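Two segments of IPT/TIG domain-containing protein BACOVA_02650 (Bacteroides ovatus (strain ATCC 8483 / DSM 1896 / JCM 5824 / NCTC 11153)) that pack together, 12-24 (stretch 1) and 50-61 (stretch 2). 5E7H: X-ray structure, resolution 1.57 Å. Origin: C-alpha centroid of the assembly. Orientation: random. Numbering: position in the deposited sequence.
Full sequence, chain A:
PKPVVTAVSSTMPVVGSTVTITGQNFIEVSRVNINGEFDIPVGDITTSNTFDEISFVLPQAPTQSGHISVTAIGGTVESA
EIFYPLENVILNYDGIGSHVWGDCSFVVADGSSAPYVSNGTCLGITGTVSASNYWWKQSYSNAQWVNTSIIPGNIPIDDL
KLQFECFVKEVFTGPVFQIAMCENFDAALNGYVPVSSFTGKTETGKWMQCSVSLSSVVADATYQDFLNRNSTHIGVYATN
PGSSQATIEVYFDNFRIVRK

Stretch 1, residues 12-24: MPVVGSTVTITGQ
Stretch 2, residues 50-61: TFDEISFVLPQA

Residues 12-24 and 50-61 pair as neighbouring antiparallel strands, 18-24 against 53-57, with their N-to-C directions 163° apart and their axes approaching to 4.5 Å; together they bury 857 Å². The register places Val19 opposite Phe56 and Ile21 opposite Ile54 as hydrogen-bonded pairs, with CA-CA separations of 5.5 and 5.3 Å. Thr18-Val57, Thr20-Ser55 and Thr22-Glu53 are the intervening non-hydrogen-bonded pairs, with CA-CA separations of 4.3 to 4.4 Å. Backbone angles in both strands are extended, as in Val19 (-105/132) and Ile54 (-130/153).

Each hydrogen-bonded pair closes a two-bond ring. Val19 N donates to Phe56 O at 2.8 Å and Phe56 N returns to Val19 O at 3.0 Å; Ile21 N reaches Ile54 O at 2.8 Å and Ile54 N reaches Ile21 O at 2.9 Å. The ladder continues past the paired strand residues, with Gly23 N to Asp52 O at 2.9 Å, Leu58 N to Ser17 O at 3.0 Å and Gly16 N to Leu58 O at 2.9 Å. Between the rings, CA-H groups approach the same carbonyls, most closely Ser55 CA to Val19 O at 3.1 Å.

Stretch 1 enters the strand through a type II turn from Val14 to Ser17. Gly16 adopts phi/psi 97/-2, where a CB would jam against the preceding carbonyl oxygen, so glycine suits this position. Ser17, chi1 p (77°), folds its hydroxyl back so that OG donates to Val14 O at 2.7 Å; Ser17 N also donates to Val14 O, at 3.0 Å, so one carbonyl ties the turn together twice.

Val19, Ile21, Ile54 and Phe56 share the buried, apolar face of the sheet. Phe56 takes chi1 p (55°) and chi2 87°, which brings the end of its ring nearer to stretch 1. Val19, chi1 t, lies over one ring face, with CB 4.1 Å from the ring centroid and 25° off the normal. Ile21, m and t, extends CD1 to the ring edge, 4.1 Å from Phe56 CE2. Ile54, p and t, places CG1 3.8 Å from Ile21 CB. These branched and aromatic groups fill the space without needing polar partners.

Leu58 extends the apolar packing beyond the strand. Its chi1 t and chi2 p set CD2 4.2 Å from Pro13 CG and 4.3 Å from Val15 CG2, while its CB lies 4.0 Å from Val19 CG2. Val15, also t, packs CG2 at 3.7 Å against Ala61 CB, whose small methyl group fits this close approach.

Thr18, Thr20, Thr22, Ser55, Glu53 and Val57 occupy the more accessible face, where hydroxyl and carboxylate groups can remain near solvent. Thr18 and Thr20 are m; Thr22 is p, with OG1 hydrogen-bonded elsewhere in the structure. Glu53, chi1 and chi2 both t, stretches alongside Thr20, its CD 3.5 Å from Thr20 CG2. Ser55 is p (62°); its CB lies 3.9 Å from Thr20 OG1.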

# COMPACT_ATOMS: atom_id res chain seq x y z
N MET A 12 -0.93 -3.67 -5.18
CA MET A 12 -2.39 -3.59 -5.12
C MET A 12 -2.85 -2.19 -5.49
O MET A 12 -3.48 -1.49 -4.69
CB MET A 12 -2.91 -4.00 -3.74
CG MET A 12 -4.41 -4.34 -3.76
SD MET A 12 -4.99 -5.16 -2.26
CE MET A 12 -4.39 -6.80 -2.58
N PRO A 13 -2.53 -1.78 -6.71
CA PRO A 13 -2.95 -0.45 -7.16
C PRO A 13 -4.45 -0.34 -7.21
O PRO A 13 -5.15 -1.27 -7.59
CB PRO A 13 -2.33 -0.33 -8.55
CG PRO A 13 -2.07 -1.73 -9.00
CD PRO A 13 -1.80 -2.52 -7.75
N VAL A 14 -4.94 0.84 -6.82
CA VAL A 14 -6.37 1.12 -6.89
C VAL A 14 -6.89 1.05 -8.33
O VAL A 14 -6.23 1.53 -9.28
CB VAL A 14 -6.66 2.52 -6.26
CG1 VAL A 14 -8.13 2.92 -6.43
CG2 VAL A 14 -6.27 2.51 -4.80
N VAL A 15 -8.07 0.47 -8.52
CA VAL A 15 -8.68 0.44 -9.84
C VAL A 15 -8.92 1.88 -10.34
O VAL A 15 -9.49 2.71 -9.62
CB VAL A 15 -10.01 -0.33 -9.84
CG1 VAL A 15 -10.65 -0.32 -11.18
CG2 VAL A 15 -9.78 -1.78 -9.37
N GLY A 16 -8.45 2.17 -11.54
CA GLY A 16 -8.57 3.51 -12.09
C GLY A 16 -7.33 4.35 -11.90
O GLY A 16 -7.30 5.50 -12.33
N SER A 17 -6.33 3.80 -11.23
CA SER A 17 -5.06 4.50 -11.02
C SER A 17 -3.98 3.93 -11.94
O SER A 17 -4.17 2.89 -12.58
CB SER A 17 -4.63 4.42 -9.56
OG SER A 17 -4.09 3.13 -9.25
N THR A 18 -2.86 4.64 -12.02
CA THR A 18 -1.78 4.28 -12.94
C THR A 18 -0.87 3.26 -12.29
O THR A 18 -0.46 3.41 -11.14
CB THR A 18 -0.97 5.51 -13.35
OG1 THR A 18 -1.84 6.45 -13.99
CG2 THR A 18 0.14 5.13 -14.34
N VAL A 19 -0.56 2.22 -13.06
CA VAL A 19 0.43 1.22 -12.71
C VAL A 19 1.66 1.48 -13.55
O VAL A 19 1.54 1.68 -14.75
CB VAL A 19 -0.08 -0.21 -13.00
CG1 VAL A 19 0.92 -1.26 -12.49
CG2 VAL A 19 -1.43 -0.42 -12.36
N THR A 20 2.83 1.50 -12.91
CA THR A 20 4.08 1.74 -13.61
C THR A 20 5.01 0.56 -13.37
O THR A 20 5.13 0.09 -12.24
CB THR A 20 4.75 3.04 -13.15
OG1 THR A 20 3.84 4.13 -13.32
CG2 THR A 20 5.99 3.33 -13.96
N ILE A 21 5.64 0.08 -14.43
CA ILE A 21 6.57 -1.03 -14.37
C ILE A 21 7.90 -0.57 -14.94
O ILE A 21 7.95 -0.10 -16.05
CB ILE A 21 6.08 -2.24 -15.16
CG1 ILE A 21 4.72 -2.69 -14.64
CG2 ILE A 21 7.10 -3.38 -15.08
CD1 ILE A 21 4.07 -3.76 -15.49
N THR A 22 8.97 -0.70 -14.16
CA THR A 22 10.30 -0.38 -14.67
C THR A 22 11.06 -1.66 -15.02
O THR A 22 10.81 -2.72 -14.44
CB THR A 22 11.12 0.43 -13.66
OG1 THR A 22 11.34 -0.37 -12.50
CG2 THR A 22 10.38 1.68 -13.24
N GLY A 23 11.99 -1.54 -15.94
CA GLY A 23 12.74 -2.70 -16.37
C GLY A 23 13.59 -2.36 -17.56
O GLY A 23 14.07 -1.24 -17.69
N GLN A 24 13.75 -3.34 -18.45
CA GLN A 24 14.60 -3.16 -19.61
C GLN A 24 14.03 -3.90 -20.80
O GLN A 24 13.38 -4.94 -20.64
CB GLN A 24 16.02 -3.67 -19.31
CG GLN A 24 16.77 -2.82 -18.30
CD GLN A 24 18.09 -3.43 -17.88
OE1 GLN A 24 18.22 -4.65 -17.78
NE2 GLN A 24 19.09 -2.59 -17.65
N THR A 50 13.25 4.98 -23.97
CA THR A 50 14.37 4.05 -23.83
C THR A 50 13.93 2.63 -23.49
O THR A 50 14.76 1.78 -23.17
CB THR A 50 15.35 4.56 -22.75
OG1 THR A 50 14.63 4.77 -21.53
CG2 THR A 50 15.99 5.87 -23.20
N PHE A 51 12.63 2.38 -23.55
CA PHE A 51 12.08 1.03 -23.37
C PHE A 51 12.35 0.46 -21.99
O PHE A 51 12.42 -0.75 -21.83
CB PHE A 51 12.64 0.08 -24.43
CG PHE A 51 12.65 0.66 -25.82
CD1 PHE A 51 11.48 0.78 -26.54
CD2 PHE A 51 13.84 1.09 -26.39
CE1 PHE A 51 11.48 1.31 -27.82
CE2 PHE A 51 13.85 1.62 -27.68
CZ PHE A 51 12.67 1.73 -28.38
N ASP A 52 12.49 1.34 -21.00
CA ASP A 52 12.79 0.90 -19.64
C ASP A 52 11.62 1.12 -18.68
O ASP A 52 11.75 0.91 -17.48
CB ASP A 52 14.03 1.63 -19.10
CG ASP A 52 13.87 3.14 -19.07
OD1 ASP A 52 12.77 3.65 -19.36
OD2 ASP A 52 14.86 3.83 -18.75
N GLU A 53 10.48 1.53 -19.21
CA GLU A 53 9.31 1.75 -18.38
C GLU A 53 8.02 1.62 -19.19
O GLU A 53 7.96 2.06 -20.34
CB GLU A 53 9.37 3.13 -17.72
CG GLU A 53 8.17 3.45 -16.82
CD GLU A 53 8.23 4.85 -16.25
OE1 GLU A 53 7.34 5.66 -16.58
OE2 GLU A 53 9.14 5.13 -15.45
N ILE A 54 7.01 0.99 -18.60
CA ILE A 54 5.69 1.05 -19.17
C ILE A 54 4.69 1.44 -18.09
O ILE A 54 4.90 1.21 -16.88
CB ILE A 54 5.26 -0.28 -19.83
CG1 ILE A 54 5.18 -1.40 -18.80
CG2 ILE A 54 6.23 -0.66 -20.95
CD1 ILE A 54 4.60 -2.70 -19.36
N SER A 55 3.60 2.06 -18.52
CA SER A 55 2.53 2.39 -17.60
C SER A 55 1.17 2.28 -18.26
O SER A 55 1.05 2.34 -19.48
CB SER A 55 2.71 3.80 -17.03
OG SER A 55 2.66 4.77 -18.07
N PHE A 56 0.16 2.11 -17.43
CA PHE A 56 -1.22 1.96 -17.89
C PHE A 56 -2.13 2.13 -16.70
O PHE A 56 -1.71 1.93 -15.55
CB PHE A 56 -1.45 0.59 -18.52
CG PHE A 56 -1.08 -0.54 -17.61
CD1 PHE A 56 -1.99 -1.06 -16.71
CD2 PHE A 56 0.20 -1.09 -17.67
CE1 PHE A 56 -1.62 -2.10 -15.86
CE2 PHE A 56 0.57 -2.12 -16.83
CZ PHE A 56 -0.34 -2.62 -15.94
N VAL A 57 -3.38 2.47 -16.97
CA VAL A 57 -4.39 2.54 -15.95
C VAL A 57 -4.98 1.15 -15.70
O VAL A 57 -5.31 0.46 -16.67
CB VAL A 57 -5.48 3.52 -16.38
CG1 VAL A 57 -6.61 3.53 -15.37
CG2 VAL A 57 -4.89 4.92 -16.54
N LEU A 58 -5.11 0.75 -14.43
CA LEU A 58 -5.70 -0.55 -14.09
C LEU A 58 -7.23 -0.46 -14.34
O LEU A 58 -7.91 0.30 -13.65
CB LEU A 58 -5.39 -0.93 -12.64
CG LEU A 58 -5.88 -2.33 -12.23
CD1 LEU A 58 -5.08 -3.40 -12.93
CD2 LEU A 58 -5.79 -2.49 -10.73
N PRO A 59 -7.77 -1.22 -15.30
CA PRO A 59 -9.18 -1.01 -15.66
C PRO A 59 -10.20 -1.71 -14.76
O PRO A 59 -11.37 -1.33 -14.74
CB PRO A 59 -9.25 -1.56 -17.08
CG PRO A 59 -8.20 -2.60 -17.15
CD PRO A 59 -7.09 -2.12 -16.26
N GLN A 60 -9.75 -2.73 -14.02
CA GLN A 60 -10.63 -3.51 -13.16
C GLN A 60 -9.74 -4.27 -12.18
O GLN A 60 -8.54 -4.41 -12.43
CB GLN A 60 -11.49 -4.48 -13.96
CG GLN A 60 -10.66 -5.50 -14.73
CD GLN A 60 -11.46 -6.34 -15.71
OE1 GLN A 60 -11.50 -6.04 -16.90
NE2 GLN A 60 -12.08 -7.40 -15.21
N ALA A 61 -10.31 -4.73 -11.07
CA ALA A 61 -9.56 -5.51 -10.08
C ALA A 61 -9.48 -6.98 -10.48
O ALA A 61 -10.50 -7.58 -10.80
CB ALA A 61 -10.19 -5.39 -8.73